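Local structure of autophagy protein 5 (Saccharomyces cerevisiae, 2DYO) at residues Val251-Gln256 and Ile282-Ile287; Gln256-Pro261 and Ser271-Phe276. The protein takes part in forming autophagic and cytoplasm-to-vacuole transport vesicles and is required for selective degradation of the nucleus and of mitochondria. All coordinates share one frame; numbering follows the deposited sequence.

Interaction 1. Residues Val251-Gln256 and Ile282-Ile287; sequences VMVICQ and ITLVPI
Strands Val251-Cys255 and Ile282-Pro286 run antiparallel, their axes 4.6 Å apart and their N-to-C directions at 149°, with Met252 facing Val285 and Ile254 facing Thr283 as the hydrogen-bonded pairs. Each of these pairs closes a ring of two backbone bonds: Met252 N gives to Val285 O at 2.8 Å, and Met252 O receives Val285 N in return, while Ile254 O takes Thr283 N at 2.7 Å. Between them, Val253 and Leu284 form a non-hydrogen-bonded pair. This is the central part of the mixed sheet in the UblB domain, a ubiquitin-like beta-grasp fold, where the last strand is flanked by 251-255 and by the parallel strand 205-208.

Side chains alternate between two faces. On one, Val251 holds CG1 anti to its backbone N (chi1 -169°) and sets it against Leu284 CB at 3.8 Å, with Leu284 CD2 close by; Val253 CG1 meets Ile282 CB at 4.0 Å. Branched aliphatics suit this face, being compact and compatible with extended backbone. On the other face, Met252 CB lies 3.6 Å from Val285 CG2, and Ile287 CG1 reaches the same CB at 3.7 Å from beyond the strand end. Thr283 brings a hydroxyl into this buried face: OG1 bonds Gln208 and also gives its hydrogen to a water, which in turn donates to Ile254 O at 2.7 Å.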
loop_
_atom_site.group_PDB
_atom_site.type_symbol
_atom_site.label_atom_id
_atom_site.label_comp_id
_atom_site.label_asym_id
_atom_site.label_seq_id
_atom_site.Cartn_x
_atom_site.Cartn_y
_atom_site.Cartn_z
ATOM N N VAL A 251 -18.543 12.486 -5.409
ATOM C CA VAL A 251 -17.496 11.611 -4.909
ATOM C C VAL A 251 -16.760 11.005 -6.089
ATOM O O VAL A 251 -17.387 10.588 -7.060
ATOM C CB VAL A 251 -18.077 10.424 -4.095
ATOM C CG1 VAL A 251 -16.959 9.706 -3.367
ATOM C CG2 VAL A 251 -19.141 10.904 -3.132
ATOM N N MET A 252 -15.433 10.977 -6.022
ATOM C CA MET A 252 -14.643 10.349 -7.078
ATOM C C MET A 252 -14.000 9.126 -6.436
ATOM O O MET A 252 -13.537 9.189 -5.302
ATOM C CB MET A 252 -13.551 11.287 -7.606
ATOM C CG MET A 252 -12.568 10.599 -8.552
ATOM S SD MET A 252 -11.430 11.738 -9.382
ATOM C CE MET A 252 -10.362 12.203 -8.065
ATOM N N VAL A 253 -13.999 8.015 -7.158
ATOM C CA VAL A 253 -13.415 6.780 -6.663
ATOM C C VAL A 253 -12.012 6.641 -7.228
ATOM O O VAL A 253 -11.826 6.672 -8.438
ATOM C CB VAL A 253 -14.249 5.573 -7.102
ATOM C CG1 VAL A 253 -13.604 4.277 -6.610
ATOM C CG2 VAL A 253 -15.663 5.713 -6.554
ATOM N N ILE A 254 -11.037 6.503 -6.336
ATOM C CA ILE A 254 -9.638 6.345 -6.713
ATOM C C ILE A 254 -9.158 4.967 -6.260
ATOM O O ILE A 254 -9.264 4.614 -5.083
ATOM C CB ILE A 254 -8.742 7.408 -6.030
ATOM C CG1 ILE A 254 -9.152 8.814 -6.475
ATOM C CG2 ILE A 254 -7.271 7.137 -6.353
ATOM C CD1 ILE A 254 -9.085 9.036 -7.977
ATOM N N CYS A 255 -8.646 4.188 -7.203
ATOM C CA CYS A 255 -8.125 2.860 -6.914
ATOM C C CYS A 255 -6.766 2.771 -7.586
ATOM O O CYS A 255 -6.638 3.103 -8.760
ATOM C CB CYS A 255 -9.053 1.784 -7.482
ATOM S SG CYS A 255 -8.534 0.103 -7.142
ATOM N N GLN A 256 -5.751 2.336 -6.847
ATOM C CA GLN A 256 -4.415 2.222 -7.422
ATOM C C GLN A 256 -3.994 3.530 -8.096
ATOM O O GLN A 256 -3.444 3.529 -9.204
ATOM C CB GLN A 256 -4.371 1.081 -8.444
ATOM C CG GLN A 256 -4.454 -0.313 -7.828
ATOM C CD GLN A 256 -3.148 -0.769 -7.187
ATOM O OE1 GLN A 256 -2.145 -0.053 -7.206
ATOM N NE2 GLN A 256 -3.157 -1.970 -6.623
ATOM N N ILE A 282 -10.292 1.295 -2.136
ATOM C CA ILE A 282 -10.740 2.437 -2.909
ATOM C C ILE A 282 -10.666 3.639 -1.993
ATOM O O ILE A 282 -10.898 3.540 -0.778
ATOM C CB ILE A 282 -12.162 2.268 -3.504
ATOM C CG1 ILE A 282 -13.191 2.019 -2.412
ATOM C CG2 ILE A 282 -12.167 1.120 -4.520
ATOM C CD1 ILE A 282 -14.573 1.744 -2.980
ATOM N N THR A 283 -10.289 4.769 -2.572
ATOM C CA THR A 283 -10.167 6.007 -1.822
ATOM C C THR A 283 -11.184 6.994 -2.379
ATOM O O THR A 283 -11.206 7.266 -3.576
ATOM C CB THR A 283 -8.745 6.580 -1.964
ATOM O OG1 THR A 283 -7.807 5.634 -1.432
ATOM C CG2 THR A 283 -8.614 7.903 -1.219
ATOM N N LEU A 284 -12.040 7.509 -1.506
ATOM C CA LEU A 284 -13.066 8.452 -1.921
ATOM C C LEU A 284 -12.558 9.874 -1.758
ATOM O O LEU A 284 -12.121 10.261 -0.678
ATOM C CB LEU A 284 -14.327 8.258 -1.082
ATOM C CG LEU A 284 -14.871 6.828 -1.044
ATOM C CD1 LEU A 284 -16.096 6.781 -0.138
ATOM C CD2 LEU A 284 -15.217 6.359 -2.453
ATOM N N VAL A 285 -12.613 10.647 -2.835
ATOM C CA VAL A 285 -12.164 12.032 -2.786
ATOM C C VAL A 285 -13.239 12.967 -3.343
ATOM O O VAL A 285 -13.917 12.647 -4.319
ATOM C CB VAL A 285 -10.863 12.225 -3.594
ATOM C CG1 VAL A 285 -9.810 11.208 -3.143
ATOM C CG2 VAL A 285 -11.141 12.077 -5.065
ATOM N N PRO A 286 -13.430 14.125 -2.705
ATOM C CA PRO A 286 -14.443 15.061 -3.198
ATOM C C PRO A 286 -14.060 15.603 -4.572
ATOM O O PRO A 286 -12.891 15.902 -4.820
ATOM C CB PRO A 286 -14.451 16.146 -2.130
ATOM C CG PRO A 286 -14.111 15.376 -0.879
ATOM C CD PRO A 286 -12.975 14.506 -1.357
ATOM N N ILE A 287 -15.036 15.717 -5.468
ATOM C CA ILE A 287 -14.762 16.244 -6.802
ATOM C C ILE A 287 -14.758 17.766 -6.758
ATOM O O ILE A 287 -13.831 18.402 -7.250
ATOM C CB ILE A 287 -15.809 15.784 -7.839
ATOM C CG1 ILE A 287 -15.784 14.262 -7.981
ATOM C CG2 ILE A 287 -15.515 16.430 -9.193
ATOM C CD1 ILE A 287 -16.805 13.728 -8.968
HETATM O O HOH W 1 -7.069 4.029 -3.599
#

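Interaction 2. Residues Gln256-Pro261 and Ser271-Phe276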
loop_
_atom_site.group_PDB
_atom_site.type_symbol
_atom_site.label_atom_id
_atom_site.label_comp_id
_atom_site.label_asym_id
_atom_site.label_seq_id
_atom_site.Cartn_x
_atom_site.Cartn_y
_atom_site.Cartn_z
ATOM N N GLN A 256 -5.751 2.336 -6.847
ATOM C CA GLN A 256 -4.415 2.222 -7.422
ATOM C C GLN A 256 -3.994 3.530 -8.096
ATOM O O GLN A 256 -3.444 3.529 -9.204
ATOM C CB GLN A 256 -4.371 1.081 -8.444
ATOM C CG GLN A 256 -4.454 -0.313 -7.828
ATOM C CD GLN A 256 -3.148 -0.769 -7.187
ATOM O OE1 GLN A 256 -2.145 -0.053 -7.206
ATOM N NE2 GLN A 256 -3.157 -1.970 -6.623
ATOM N N GLY A 257 -4.278 4.640 -7.426
ATOM C CA GLY A 257 -3.895 5.941 -7.944
ATOM C C GLY A 257 -4.590 6.464 -9.185
ATOM O O GLY A 257 -4.187 7.505 -9.706
ATOM N N ILE A 258 -5.618 5.771 -9.673
ATOM C CA ILE A 258 -6.323 6.252 -10.860
ATOM C C ILE A 258 -7.828 6.390 -10.631
ATOM O O ILE A 258 -8.374 5.842 -9.674
ATOM C CB ILE A 258 -6.103 5.328 -12.089
ATOM C CG1 ILE A 258 -6.759 3.967 -11.851
ATOM C CG2 ILE A 258 -4.609 5.160 -12.358
ATOM C CD1 ILE A 258 -6.850 3.113 -13.104
ATOM N N GLU A 259 -8.490 7.121 -11.525
ATOM C CA GLU A 259 -9.930 7.340 -11.441
ATOM C C GLU A 259 -10.690 6.137 -11.986
ATOM O O GLU A 259 -10.376 5.633 -13.063
ATOM C CB GLU A 259 -10.317 8.588 -12.241
ATOM C CG GLU A 259 -11.780 8.981 -12.092
ATOM C CD GLU A 259 -12.179 10.109 -13.031
ATOM O OE1 GLU A 259 -11.401 11.079 -13.157
ATOM O OE2 GLU A 259 -13.270 10.025 -13.633
ATOM N N ILE A 260 -11.694 5.677 -11.244
ATOM C CA ILE A 260 -12.488 4.535 -11.662
ATOM C C ILE A 260 -13.932 4.964 -11.951
ATOM O O ILE A 260 -14.576 5.615 -11.125
ATOM C CB ILE A 260 -12.488 3.429 -10.575
ATOM C CG1 ILE A 260 -11.045 3.023 -10.233
ATOM C CG2 ILE A 260 -13.256 2.219 -11.066
ATOM C CD1 ILE A 260 -10.266 2.414 -11.387
ATOM N N PRO A 261 -14.450 4.616 -13.141
ATOM C CA PRO A 261 -15.820 4.959 -13.550
ATOM C C PRO A 261 -16.853 4.203 -12.711
ATOM O O PRO A 261 -16.602 3.074 -12.294
ATOM C CB PRO A 261 -15.874 4.517 -15.015
ATOM C CG PRO A 261 -14.441 4.486 -15.450
ATOM C CD PRO A 261 -13.733 3.942 -14.237
ATOM N N SER A 271 -10.401 -8.282 -9.165
ATOM C CA SER A 271 -9.489 -9.228 -9.793
ATOM C C SER A 271 -8.273 -8.598 -10.455
ATOM O O SER A 271 -7.229 -9.232 -10.551
ATOM C CB SER A 271 -10.237 -10.094 -10.812
ATOM O OG SER A 271 -10.631 -9.328 -11.930
ATOM N N LYS A 272 -8.394 -7.348 -10.884
ATOM C CA LYS A 272 -7.289 -6.683 -11.561
ATOM C C LYS A 272 -6.530 -5.641 -10.754
ATOM O O LYS A 272 -5.302 -5.554 -10.843
ATOM C CB LYS A 272 -7.803 -6.056 -12.861
ATOM C CG LYS A 272 -8.235 -7.101 -13.877
ATOM C CD LYS A 272 -8.991 -6.498 -15.049
ATOM C CE LYS A 272 -9.339 -7.590 -16.059
ATOM N NZ LYS A 272 -10.345 -7.147 -17.055
ATOM N N LEU A 273 -7.251 -4.852 -9.967
ATOM C CA LEU A 273 -6.608 -3.802 -9.193
ATOM C C LEU A 273 -6.416 -4.024 -7.690
ATOM O O LEU A 273 -6.002 -3.106 -6.981
ATOM C CB LEU A 273 -7.346 -2.480 -9.439
ATOM C CG LEU A 273 -6.827 -1.644 -10.618
ATOM C CD1 LEU A 273 -6.632 -2.511 -11.856
ATOM C CD2 LEU A 273 -7.791 -0.505 -10.892
ATOM N N ARG A 274 -6.697 -5.225 -7.187
ATOM C CA ARG A 274 -6.499 -5.462 -5.755
ATOM C C ARG A 274 -5.026 -5.235 -5.429
ATOM O O ARG A 274 -4.163 -5.385 -6.296
ATOM C CB ARG A 274 -6.889 -6.891 -5.368
ATOM C CG ARG A 274 -5.987 -7.969 -5.956
ATOM C CD ARG A 274 -6.392 -9.343 -5.447
ATOM N NE ARG A 274 -5.624 -10.407 -6.092
ATOM C CZ ARG A 274 -5.804 -11.703 -5.866
ATOM N NH1 ARG A 274 -6.729 -12.107 -5.007
ATOM N NH2 ARG A 274 -5.063 -12.598 -6.507
ATOM N N SER A 275 -4.744 -4.866 -4.184
ATOM C CA SER A 275 -3.379 -4.615 -3.747
ATOM C C SER A 275 -2.655 -5.917 -3.385
ATOM O O SER A 275 -3.263 -6.991 -3.379
ATOM C CB SER A 275 -3.384 -3.651 -2.562
ATOM O OG SER A 275 -3.981 -2.412 -2.933
ATOM N N PHE A 276 -1.365 -5.811 -3.066
ATOM C CA PHE A 276 -0.541 -6.981 -2.760
ATOM C C PHE A 276 -0.873 -7.736 -1.470
ATOM O O PHE A 276 -0.298 -8.792 -1.214
ATOM C CB PHE A 276 0.948 -6.592 -2.772
ATOM C CG PHE A 276 1.445 -6.034 -1.469
ATOM C CD1 PHE A 276 2.239 -6.810 -0.624
ATOM C CD2 PHE A 276 1.126 -4.735 -1.085
ATOM C CE1 PHE A 276 2.706 -6.298 0.594
ATOM C CE2 PHE A 276 1.587 -4.208 0.131
ATOM C CZ PHE A 276 2.380 -4.993 0.973
#
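Gln256 leans on Leu273 with its aliphatic part and bonds its backbone with its polar end. The two side chains cross at a slant, Gln256 CG packing 3.9 Å from Leu273 CG. The chain then bends at chi2 (-77°) and carries CD round, and NE2 gives a hydrogen to Leu273 O at 3.1 Å. That bond is nearly straight at the hydrogen (161°), and the acceptor lies in the amide plane of Gln256, yet NE2 stands well above the plane of the carbonyl, 48° out of it. Carbonyls in the last turn of a helix lack an amide four residues on within the helix, so a primary amide, with two N-H groups, suits the place: NE2 also bonds Glu45. An alanine here would probably leave Leu273 O and Glu45 without this shared donor and open a gap beside the leucine.

Farther along, the contact thins. Leu273 CD2 meets Ile260 CD1 tip to tip at 3.9 Å, whereas Ile258 CD1 comes no nearer to it than 4.3 Å. The apolar tips are nonetheless buried, and a chain of another protein packs on Ile258 and Leu273. Glu259, on the alternate face of its strand, is exposed and lies against Met252.

Gln256 and Gly257 both have positive phi, which Gly257, with no side chain, takes without strain; they are the middle pair of a type I' turn, which lets strand 251-255 fold back at once into 258-260. A tight beta-hairpin, followed by a short helix whose end packs against it before the last strand begins, is the arrangement of the ubiquitin-like beta-grasp fold.

Overall arrangement
Interaction 2 is nested inside the chain loop that interaction 1 closes, and Gln256 ends one range and begins the other but touches its partner only in interaction 2. Both contacts are largely buried but differ in kind. Interaction 1 lies inside the sheet and is held by a regular ladder of main-chain bonds with apolar side chains on its faces. Interaction 2 joins the edge hairpin to the end of helix 266-273 through leucine and isoleucine tips and a single side-chain bond, and reaches the border with the other protein chain. Strand 251-255 couples them: Val253 O is probably hydrogen-bonded to Ile260 N, and Cys255, small enough to fit between layers, packs on Ile260 and Leu273.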